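Local coordinates for MAGE domain-containing protein (Xenopus laevis, PDB 7DG2) that probably serves as the Nse3 (MAGE) subunit of the Smc5/6 complex, pairing with Nse1 to bind and shape the Nse4 protein, at residues E157-P162 with E170-Q175; K26-K31 with V151-L156; I109-N114 with K185-V190. One frame throughout, in Å; residues are numbered along the deposited sequence.

Contact 1 of 3, residues E157-P162 with E170-Q175; sequences EYNKVP and EFRWGQ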
loop_
_atom_site.group_PDB
_atom_site.type_symbol
_atom_site.label_atom_id
_atom_site.label_comp_id
_atom_site.label_asym_id
_atom_site.label_seq_id
_atom_site.Cartn_x
_atom_site.Cartn_y
_atom_site.Cartn_z
ATOM N N GLU B 157 -0.518 8.910 -22.122
ATOM C CA GLU B 157 0.466 8.991 -23.195
ATOM C C GLU B 157 0.970 10.425 -23.295
ATOM O O GLU B 157 0.203 11.375 -23.115
ATOM C CB GLU B 157 -0.138 8.579 -24.535
ATOM C CG GLU B 157 -0.374 7.106 -24.724
ATOM C CD GLU B 157 -0.885 6.810 -26.119
ATOM O OE1 GLU B 157 -0.987 7.766 -26.925
ATOM O OE2 GLU B 157 -1.187 5.633 -26.411
ATOM N N TYR B 158 2.258 10.572 -23.610
ATOM C CA TYR B 158 2.947 11.861 -23.645
ATOM C C TYR B 158 3.706 11.878 -24.964
ATOM O O TYR B 158 4.798 11.311 -25.050
ATOM C CB TYR B 158 3.887 12.009 -22.450
ATOM C CG TYR B 158 4.570 13.349 -22.289
ATOM C CD1 TYR B 158 3.832 14.515 -22.175
ATOM C CD2 TYR B 158 5.961 13.442 -22.220
ATOM C CE1 TYR B 158 4.451 15.744 -21.995
ATOM C CE2 TYR B 158 6.590 14.668 -22.044
ATOM C CZ TYR B 158 5.831 15.816 -21.936
ATOM O OH TYR B 158 6.434 17.044 -21.762
ATOM N N ASN B 159 3.118 12.499 -25.987
ATOM C CA ASN B 159 3.557 12.328 -27.366
ATOM C C ASN B 159 3.998 13.652 -27.972
ATOM O O ASN B 159 3.360 14.685 -27.760
ATOM C CB ASN B 159 2.435 11.732 -28.219
ATOM C CG ASN B 159 1.946 10.393 -27.690
ATOM O OD1 ASN B 159 2.738 9.578 -27.218
ATOM N ND2 ASN B 159 0.632 10.163 -27.767
ATOM N N LYS B 160 5.089 13.612 -28.741
ATOM C CA LYS B 160 5.510 14.798 -29.476
ATOM C C LYS B 160 4.461 15.163 -30.515
ATOM O O LYS B 160 3.937 14.298 -31.223
ATOM C CB LYS B 160 6.859 14.556 -30.157
ATOM C CG LYS B 160 8.039 14.545 -29.212
ATOM C CD LYS B 160 9.310 14.097 -29.920
ATOM C CE LYS B 160 10.484 14.055 -28.958
ATOM N NZ LYS B 160 11.729 13.610 -29.635
ATOM N N VAL B 161 4.133 16.449 -30.590
ATOM C CA VAL B 161 3.207 16.909 -31.618
ATOM C C VAL B 161 3.959 16.865 -32.943
ATOM O O VAL B 161 5.008 17.512 -33.078
ATOM C CB VAL B 161 2.664 18.313 -31.314
ATOM C CG1 VAL B 161 1.702 18.743 -32.406
ATOM C CG2 VAL B 161 1.958 18.332 -29.958
ATOM N N PRO B 162 3.484 16.115 -33.932
ATOM C CA PRO B 162 4.266 15.947 -35.160
ATOM C C PRO B 162 4.331 17.233 -35.967
ATOM O O PRO B 162 3.363 17.997 -36.036
ATOM C CB PRO B 162 3.510 14.846 -35.916
ATOM C CG PRO B 162 2.111 14.930 -35.402
ATOM C CD PRO B 162 2.222 15.353 -33.963
ATOM N N GLU B 170 1.733 16.644 -26.453
ATOM C CA GLU B 170 0.310 16.527 -26.171
ATOM C C GLU B 170 0.043 15.224 -25.428
ATOM O O GLU B 170 0.824 14.271 -25.489
ATOM C CB GLU B 170 -0.527 16.589 -27.452
ATOM C CG GLU B 170 -0.186 15.505 -28.453
ATOM C CD GLU B 170 -0.746 15.797 -29.830
ATOM O OE1 GLU B 170 -1.329 16.888 -30.015
ATOM O OE2 GLU B 170 -0.605 14.935 -30.720
ATOM N N PHE B 171 -1.086 15.192 -24.727
ATOM C CA PHE B 171 -1.445 14.078 -23.865
ATOM C C PHE B 171 -2.674 13.354 -24.394
ATOM O O PHE B 171 -3.616 13.983 -24.887
ATOM C CB PHE B 171 -1.750 14.563 -22.454
ATOM C CG PHE B 171 -0.551 14.934 -21.641
ATOM C CD1 PHE B 171 0.119 13.974 -20.896
ATOM C CD2 PHE B 171 -0.142 16.258 -21.547
ATOM C CE1 PHE B 171 1.188 14.326 -20.094
ATOM C CE2 PHE B 171 0.922 16.614 -20.743
ATOM C CZ PHE B 171 1.592 15.650 -20.027
ATOM N N ARG B 172 -2.673 12.027 -24.259
ATOM C CA ARG B 172 -3.861 11.205 -24.452
ATOM C C ARG B 172 -3.995 10.280 -23.248
ATOM O O ARG B 172 -3.062 10.133 -22.455
ATOM C CB ARG B 172 -3.774 10.374 -25.743
ATOM C CG ARG B 172 -3.430 11.170 -26.997
ATOM C CD ARG B 172 -3.463 10.273 -28.234
ATOM N NE ARG B 172 -4.782 9.672 -28.420
ATOM C CZ ARG B 172 -5.772 10.242 -29.102
ATOM N NH1 ARG B 172 -5.583 11.430 -29.664
ATOM N NH2 ARG B 172 -6.949 9.634 -29.221
ATOM N N TRP B 173 -5.160 9.644 -23.117
ATOM C CA TRP B 173 -5.286 8.557 -22.149
ATOM C C TRP B 173 -4.338 7.420 -22.505
ATOM O O TRP B 173 -4.194 7.056 -23.679
ATOM C CB TRP B 173 -6.707 7.992 -22.126
ATOM C CG TRP B 173 -7.759 8.825 -21.478
ATOM C CD1 TRP B 173 -7.765 10.175 -21.305
ATOM C CD2 TRP B 173 -8.991 8.338 -20.935
ATOM N NE1 TRP B 173 -8.935 10.565 -20.677
ATOM C CE2 TRP B 173 -9.700 9.451 -20.437
ATOM C CE3 TRP B 173 -9.560 7.063 -20.815
ATOM C CZ2 TRP B 173 -10.949 9.330 -19.821
ATOM C CZ3 TRP B 173 -10.808 6.944 -20.201
ATOM C CH2 TRP B 173 -11.488 8.074 -19.719
ATOM N N GLY B 174 -3.713 6.827 -21.467
ATOM C CA GLY B 174 -2.942 5.615 -21.637
ATOM C C GLY B 174 -3.778 4.342 -21.488
ATOM O O GLY B 174 -4.936 4.375 -21.074
ATOM N N GLN B 175 -3.141 3.214 -21.821
ATOM C CA GLN B 175 -3.818 1.922 -21.801
ATOM C C GLN B 175 -4.347 1.577 -20.413
ATOM O O GLN B 175 -5.408 0.951 -20.286
ATOM C CB GLN B 175 -2.855 0.837 -22.291
ATOM C CG GLN B 175 -2.451 0.948 -23.777
ATOM C CD GLN B 175 -1.111 0.265 -24.081
ATOM O OE1 GLN B 175 -0.208 0.232 -23.236
ATOM N NE2 GLN B 175 -0.981 -0.280 -25.293
HETATM O O HOH W 1 -0.875 12.072 -29.593
#
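Tyr158 sets its CD1 over one face of the Phe171 ring, displaced toward the rim and 3.3 Å from Phe171 CZ, with the two ring planes 40° apart. The Tyr158 ring also stacks with Tyr169 and its OH hydrogen-bonds Glu118, while Val146, Ile109 and Ile121 press on Phe171; large apolar rings suit this face because they fill the layer against helices 94-111, 118-127 and 142-152. The opposite face of the hairpin is polar. Here the Asn159 amide donates from ND2 to Glu157 OE1 (3.0 Å), which lies in the amide plane and is met on the anti side of the carboxylate, somewhat out of its plane. A water links the same ND2 to Glu170 OE2. Glu170 CG takes the crowded position between backbone N and carbonyl carbon (chi1 59°), 3.9 Å from Val161 CG2. Arg172 runs beside Glu157, its NE 4.5 Å from Glu157 OE1, beyond a salt bridge. Between the two faces, the backbone pairs Glu157-Arg172 and Asn159-Glu170 are hydrogen-bonded and flank the non-hydrogen-bonded pair Tyr158-Phe171; Asn159 N to Glu170 O (2.9 Å) is almost straight. Such an antiparallel hairpin forms the wing of a winged-helix domain, two of which make up a MAGE homology domain.

Contact 2 of 3, residues K26-K31 with V151-L156; sequences KKLPIK and VKQKYL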
loop_
_atom_site.group_PDB
_atom_site.type_symbol
_atom_site.label_atom_id
_atom_site.label_comp_id
_atom_site.label_asym_id
_atom_site.label_seq_id
_atom_site.Cartn_x
_atom_site.Cartn_y
_atom_site.Cartn_z
ATOM N N LYS B 26 4.194 -0.469 -7.758
ATOM C CA LYS B 26 4.205 0.910 -8.239
ATOM C C LYS B 26 3.414 1.077 -9.530
ATOM O O LYS B 26 3.606 2.063 -10.255
ATOM C CB LYS B 26 5.641 1.409 -8.410
ATOM C CG LYS B 26 6.385 1.488 -7.073
ATOM C CD LYS B 26 7.688 2.261 -7.186
ATOM C CE LYS B 26 8.421 2.285 -5.848
ATOM N NZ LYS B 26 7.649 2.968 -4.784
ATOM N N LYS B 27 2.506 0.132 -9.811
ATOM C CA LYS B 27 1.611 0.178 -10.968
ATOM C C LYS B 27 2.381 0.278 -12.282
ATOM O O LYS B 27 1.893 0.848 -13.262
ATOM C CB LYS B 27 0.587 1.312 -10.848
ATOM C CG LYS B 27 -0.343 1.169 -9.635
ATOM C CD LYS B 27 -1.124 -0.131 -9.692
ATOM C CE LYS B 27 -1.975 -0.314 -8.425
ATOM N NZ LYS B 27 -2.815 -1.550 -8.489
ATOM N N LEU B 28 3.591 -0.279 -12.315
ATOM C CA LEU B 28 4.236 -0.497 -13.603
ATOM C C LEU B 28 3.691 -1.779 -14.234
ATOM O O LEU B 28 3.538 -2.793 -13.545
ATOM C CB LEU B 28 5.754 -0.599 -13.436
ATOM C CG LEU B 28 6.421 0.629 -12.822
ATOM C CD1 LEU B 28 7.937 0.436 -12.717
ATOM C CD2 LEU B 28 6.071 1.870 -13.637
ATOM N N PRO B 29 3.368 -1.771 -15.521
ATOM C CA PRO B 29 2.847 -2.995 -16.141
ATOM C C PRO B 29 3.860 -4.126 -16.074
ATOM O O PRO B 29 5.059 -3.920 -15.871
ATOM C CB PRO B 29 2.563 -2.574 -17.586
ATOM C CG PRO B 29 2.337 -1.088 -17.496
ATOM C CD PRO B 29 3.300 -0.613 -16.432
ATOM N N ILE B 30 3.359 -5.348 -16.248
ATOM C CA ILE B 30 4.140 -6.560 -16.039
ATOM C C ILE B 30 4.190 -7.329 -17.356
ATOM O O ILE B 30 3.154 -7.795 -17.843
ATOM C CB ILE B 30 3.536 -7.426 -14.926
ATOM C CG1 ILE B 30 3.297 -6.558 -13.682
ATOM C CG2 ILE B 30 4.445 -8.631 -14.660
ATOM C CD1 ILE B 30 2.355 -7.181 -12.632
ATOM N N LYS B 31 5.391 -7.495 -17.917
ATOM C CA LYS B 31 5.503 -8.200 -19.198
ATOM C C LYS B 31 5.305 -9.699 -19.013
ATOM O O LYS B 31 5.909 -10.304 -18.132
ATOM C CB LYS B 31 6.880 -7.949 -19.832
ATOM C CG LYS B 31 7.183 -6.496 -20.155
ATOM C CD LYS B 31 8.617 -6.376 -20.645
ATOM C CE LYS B 31 9.004 -4.948 -20.996
ATOM N NZ LYS B 31 10.350 -4.943 -21.643
ATOM N N VAL B 151 3.044 8.381 -16.926
ATOM C CA VAL B 151 3.268 7.839 -18.259
ATOM C C VAL B 151 3.825 6.420 -18.188
ATOM O O VAL B 151 3.377 5.533 -18.930
ATOM C CB VAL B 151 4.184 8.794 -19.052
ATOM C CG1 VAL B 151 4.523 8.201 -20.397
ATOM C CG2 VAL B 151 3.470 10.119 -19.252
ATOM N N LYS B 152 4.778 6.175 -17.279
ATOM C CA LYS B 152 5.324 4.829 -17.114
ATOM C C LYS B 152 4.293 3.867 -16.538
ATOM O O LYS B 152 4.356 2.659 -16.797
ATOM C CB LYS B 152 6.563 4.879 -16.229
ATOM C CG LYS B 152 7.750 5.555 -16.908
ATOM C CD LYS B 152 8.576 6.347 -15.920
ATOM C CE LYS B 152 9.061 5.484 -14.776
ATOM N NZ LYS B 152 9.763 6.315 -13.746
ATOM N N GLN B 153 3.338 4.382 -15.770
ATOM C CA GLN B 153 2.215 3.568 -15.312
ATOM C C GLN B 153 1.195 3.314 -16.410
ATOM O O GLN B 153 0.276 2.505 -16.206
ATOM C CB GLN B 153 1.553 4.250 -14.112
ATOM C CG GLN B 153 2.460 4.277 -12.884
ATOM C CD GLN B 153 1.882 5.119 -11.745
ATOM O OE1 GLN B 153 1.170 6.102 -11.976
ATOM N NE2 GLN B 153 2.188 4.732 -10.513
ATOM N N LYS B 154 1.345 3.965 -17.573
ATOM C CA LYS B 154 0.420 3.883 -18.704
ATOM C C LYS B 154 -0.946 4.489 -18.398
ATOM O O LYS B 154 -1.929 4.157 -19.068
ATOM C CB LYS B 154 0.232 2.447 -19.204
ATOM C CG LYS B 154 1.525 1.708 -19.469
ATOM C CD LYS B 154 2.345 2.389 -20.519
ATOM C CE LYS B 154 3.386 1.416 -21.067
ATOM N NZ LYS B 154 4.254 2.074 -22.075
ATOM N N TYR B 155 -1.030 5.381 -17.406
ATOM C CA TYR B 155 -2.254 6.163 -17.254
ATOM C C TYR B 155 -2.376 7.215 -18.343
ATOM O O TYR B 155 -3.485 7.537 -18.769
ATOM C CB TYR B 155 -2.298 6.851 -15.893
ATOM C CG TYR B 155 -2.735 5.970 -14.749
ATOM C CD1 TYR B 155 -3.988 5.372 -14.750
ATOM C CD2 TYR B 155 -1.910 5.787 -13.640
ATOM C CE1 TYR B 155 -4.408 4.588 -13.678
ATOM C CE2 TYR B 155 -2.307 5.002 -12.581
ATOM C CZ TYR B 155 -3.554 4.417 -12.598
ATOM O OH TYR B 155 -3.929 3.629 -11.534
ATOM N N LEU B 156 -1.252 7.757 -18.804
ATOM C CA LEU B 156 -1.254 8.781 -19.833
ATOM C C LEU B 156 -0.247 8.424 -20.916
ATOM O O LEU B 156 0.743 7.732 -20.663
ATOM C CB LEU B 156 -0.894 10.150 -19.251
ATOM C CG LEU B 156 -1.792 10.735 -18.155
ATOM C CD1 LEU B 156 -1.167 11.990 -17.568
ATOM C CD2 LEU B 156 -3.186 11.015 -18.690
#
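A surface contact between two turns brings Gln153, in the turn that follows helix 142-152, against Lys26, Lys27 and Leu28, in the loop between helix 6-23 and strand 30-31. Gln153 carries the polar link: NE2 donates to Lys26 O at 3.0 Å, nearly straight at 167°, and approaches from above the carbonyl plane. Glutamine suits this place because its extended chain carries a donor across to the neighbouring loop; chi1 (-67°) sets CG anti to the carbonyl carbon, and chi2 (172°) extends the chain to CD. On the way NE2 passes Lys27 CB at 3.8 Å, and Gln153 CA makes a C-H...O contact of 3.4 Å with Lys27 O.

The two loops belong to successive winged-helix units, each built as helix, strand, two helices and a hairpin, so the contact spans the junction of the tandem pair usual in MAGE domains. Helix 142-152 ends in a Schellman motif, with Lys154 at positive phi and its N bonded to Val151 O (2.9 Å).

Apolar groups fill in beside the amide. Pro29 meets the turn with its ring, CG lying 3.5 Å from Lys154 CG with the two side chains crossed at about a right angle, and its CD rests 3.5 Å from Lys152 O. Leu28 brings CD2 to 3.7 Å from the same carbonyl oxygen. Arg176 stitches the turn further by hydrogen-bonding Gln153 O. Away from Gln153, Lys27 NZ forms a salt bridge with Asp24 and a hydrogen bond to Thr65 O of the Nse4 chain, while Lys26 packs on Ser92 of the Nse1 chain.

Contact 3 of 3, residues I109-N114 with K185-V190; sequences IFMKGN and KVLEFV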
loop_
_atom_site.group_PDB
_atom_site.type_symbol
_atom_site.label_atom_id
_atom_site.label_comp_id
_atom_site.label_asym_id
_atom_site.label_seq_id
_atom_site.Cartn_x
_atom_site.Cartn_y
_atom_site.Cartn_z
ATOM N N ILE B 109 -8.621 15.897 -20.997
ATOM C CA ILE B 109 -8.312 15.207 -22.245
ATOM C C ILE B 109 -9.585 14.689 -22.895
ATOM O O ILE B 109 -9.854 14.946 -24.072
ATOM C CB ILE B 109 -7.314 14.068 -21.984
ATOM C CG1 ILE B 109 -5.969 14.616 -21.506
ATOM C CG2 ILE B 109 -7.183 13.180 -23.227
ATOM C CD1 ILE B 109 -5.034 13.516 -21.011
ATOM N N PHE B 110 -10.393 13.952 -22.135
ATOM C CA PHE B 110 -11.606 13.370 -22.693
ATOM C C PHE B 110 -12.603 14.447 -23.112
ATOM O O PHE B 110 -13.179 14.378 -24.205
ATOM C CB PHE B 110 -12.226 12.411 -21.668
ATOM C CG PHE B 110 -13.672 12.094 -21.929
ATOM C CD1 PHE B 110 -14.049 11.384 -23.059
ATOM C CD2 PHE B 110 -14.655 12.511 -21.039
ATOM C CE1 PHE B 110 -15.395 11.095 -23.308
ATOM C CE2 PHE B 110 -15.997 12.225 -21.275
ATOM C CZ PHE B 110 -16.363 11.513 -22.416
ATOM N N MET B 111 -12.819 15.455 -22.261
ATOM C CA MET B 111 -13.866 16.436 -22.535
ATOM C C MET B 111 -13.524 17.305 -23.737
ATOM O O MET B 111 -14.438 17.824 -24.390
ATOM C CB MET B 111 -14.118 17.304 -21.297
ATOM C CG MET B 111 -14.738 16.550 -20.091
ATOM S SD MET B 111 -16.317 15.737 -20.442
ATOM C CE MET B 111 -17.434 17.146 -20.421
ATOM N N LYS B 112 -12.234 17.436 -24.055
ATOM C CA LYS B 112 -11.749 18.183 -25.207
ATOM C C LYS B 112 -11.492 17.297 -26.418
ATOM O O LYS B 112 -10.708 17.675 -27.291
ATOM C CB LYS B 112 -10.466 18.937 -24.843
ATOM C CG LYS B 112 -10.677 20.093 -23.902
ATOM C CD LYS B 112 -11.589 21.126 -24.537
ATOM C CE LYS B 112 -11.549 22.443 -23.789
ATOM N NZ LYS B 112 -12.384 23.463 -24.478
ATOM N N GLY B 113 -12.122 16.131 -26.494
ATOM C CA GLY B 113 -12.030 15.312 -27.688
ATOM C C GLY B 113 -10.913 14.294 -27.706
ATOM O O GLY B 113 -10.473 13.904 -28.793
ATOM N N ASN B 114 -10.430 13.865 -26.539
ATOM C CA ASN B 114 -9.508 12.741 -26.326
ATOM C C ASN B 114 -8.051 13.081 -26.617
ATOM O O ASN B 114 -7.212 12.170 -26.689
ATOM C CB ASN B 114 -9.948 11.505 -27.115
ATOM C CG ASN B 114 -11.336 11.038 -26.707
ATOM O OD1 ASN B 114 -11.583 10.757 -25.536
ATOM N ND2 ASN B 114 -12.258 11.004 -27.660
ATOM N N LYS B 185 -17.527 6.802 -17.110
ATOM C CA LYS B 185 -17.239 7.067 -15.705
ATOM C C LYS B 185 -16.610 8.444 -15.513
ATOM O O LYS B 185 -16.961 9.162 -14.573
ATOM C CB LYS B 185 -16.315 5.980 -15.140
ATOM C CG LYS B 185 -16.960 4.618 -14.963
ATOM C CD LYS B 185 -17.945 4.611 -13.806
ATOM C CE LYS B 185 -18.341 3.174 -13.441
ATOM N NZ LYS B 185 -19.479 3.115 -12.481
ATOM N N VAL B 186 -15.674 8.831 -16.388
ATOM C CA VAL B 186 -15.056 10.148 -16.249
ATOM C C VAL B 186 -16.087 11.249 -16.514
ATOM O O VAL B 186 -16.119 12.274 -15.821
ATOM C CB VAL B 186 -13.832 10.265 -17.174
ATOM C CG1 VAL B 186 -13.314 11.699 -17.187
ATOM C CG2 VAL B 186 -12.722 9.308 -16.702
ATOM N N LEU B 187 -16.962 11.035 -17.501
ATOM C CA LEU B 187 -18.042 11.982 -17.753
ATOM C C LEU B 187 -18.948 12.115 -16.536
ATOM O O LEU B 187 -19.428 13.212 -16.219
ATOM C CB LEU B 187 -18.849 11.545 -18.973
ATOM C CG LEU B 187 -20.041 12.450 -19.308
ATOM C CD1 LEU B 187 -19.563 13.890 -19.518
ATOM C CD2 LEU B 187 -20.750 11.934 -20.559
ATOM N N GLU B 188 -19.195 11.002 -15.843
ATOM C CA GLU B 188 -20.016 11.047 -14.640
ATOM C C GLU B 188 -19.333 11.831 -13.530
ATOM O O GLU B 188 -19.994 12.554 -12.780
ATOM C CB GLU B 188 -20.351 9.623 -14.188
ATOM C CG GLU B 188 -21.372 8.965 -15.092
ATOM C CD GLU B 188 -21.594 7.486 -14.817
ATOM O OE1 GLU B 188 -20.961 6.918 -13.901
ATOM O OE2 GLU B 188 -22.421 6.892 -15.539
ATOM N N PHE B 189 -18.008 11.707 -13.414
ATOM C CA PHE B 189 -17.260 12.502 -12.454
ATOM C C PHE B 189 -17.327 13.984 -12.799
ATOM O O PHE B 189 -17.623 14.820 -11.940
ATOM C CB PHE B 189 -15.804 12.025 -12.416
ATOM C CG PHE B 189 -14.896 12.918 -11.628
ATOM C CD1 PHE B 189 -14.752 12.742 -10.259
ATOM C CD2 PHE B 189 -14.179 13.931 -12.255
ATOM C CE1 PHE B 189 -13.909 13.566 -9.527
ATOM C CE2 PHE B 189 -13.345 14.758 -11.530
ATOM C CZ PHE B 189 -13.209 14.574 -10.163
ATOM N N VAL B 190 -17.044 14.323 -14.058
ATOM C CA VAL B 190 -17.078 15.722 -14.483
ATOM C C VAL B 190 -18.459 16.316 -14.223
ATOM O O VAL B 190 -18.591 17.414 -13.662
ATOM C CB VAL B 190 -16.680 15.826 -15.965
ATOM C CG1 VAL B 190 -16.872 17.249 -16.478
ATOM C CG2 VAL B 190 -15.237 15.379 -16.140
#
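Phe110 and Met111, in the last turn of helix 94-111, bear on Leu187, and there the packing is closest. Phe110 CE2 comes within 3.7 Å of Leu187 CB, the two side chains crossing obliquely, and Met111 SD lies 3.8 Å from Leu187 CD1. Flexible and branched apolar chains suit the place: the backbones approach to 7.8 Å between the CA atoms of Met111 and Leu187, and apolar side chains fill the interval. Met111 bends at two torsions to do so, chi3 (-77°) carrying CE round until it meets Val190 CG1 tip to tip at 4.0 Å. An alanine here lacks CG, SD and CE, and would probably leave Leu187 CD1 and Val190 CG1 without these partners and open a gap between the helices.

The remaining apolar touches are wider: the side chains of Phe110 and Val186 slide past each other in opposite directions, Phe110 CD2 to Val186 CG1 4.2 Å. Helix 94-111, the first helix of the second winged-helix unit, is thereby joined to helix 183-193, which comes after the wing strands. Trp173 of the wing touches both Phe110 and Val186, and Ala208 of helix 202-209 also packs on Phe110.

On the looser side, Lys112 and Gly113 are exposed. The helix ends there in a Schellman motif, in which Asn114 N bonds Ile109 O (2.8 Å) and Gly113 N bonds Phe110 O (3.1 Å). At the backbone angles of Gly113 (phi 91°, psi 24°) a CB would press on the preceding carbonyl oxygen, so glycine suits. Asn114 OD1 lies in plane at the edge of the Phe110 ring, while its ND2 hydrogen-bonds Asp207. Phe7 of the Nse4 chain packs beside Met111 and Val190, and its O accepts from Lys112 NZ.

In the fold
The centres form a triangle with contact 1 at the corner, about 14 Å from the centre of contact 2 and about 16 Å from that of contact 3, which are themselves about 21 Å apart. Contacts 1 and 2 are joined by a probable backbone hydrogen bond, Gly174 N to Tyr155 O at 2.8 Å, and follow directly along the chain. Trp173 CH2, packed 3.5 Å from Val186 CG2, ties the hairpin to contact 3. Contacts 2 and 3 barely meet, through Leu156 CD2 and Ile109 CD1 (3.9 Å). The Nse4 chain reaches residues of contacts 2 and 3, and the Nse1 chain also touches contact 2, whereas no other chain of the assembly touches contact 1.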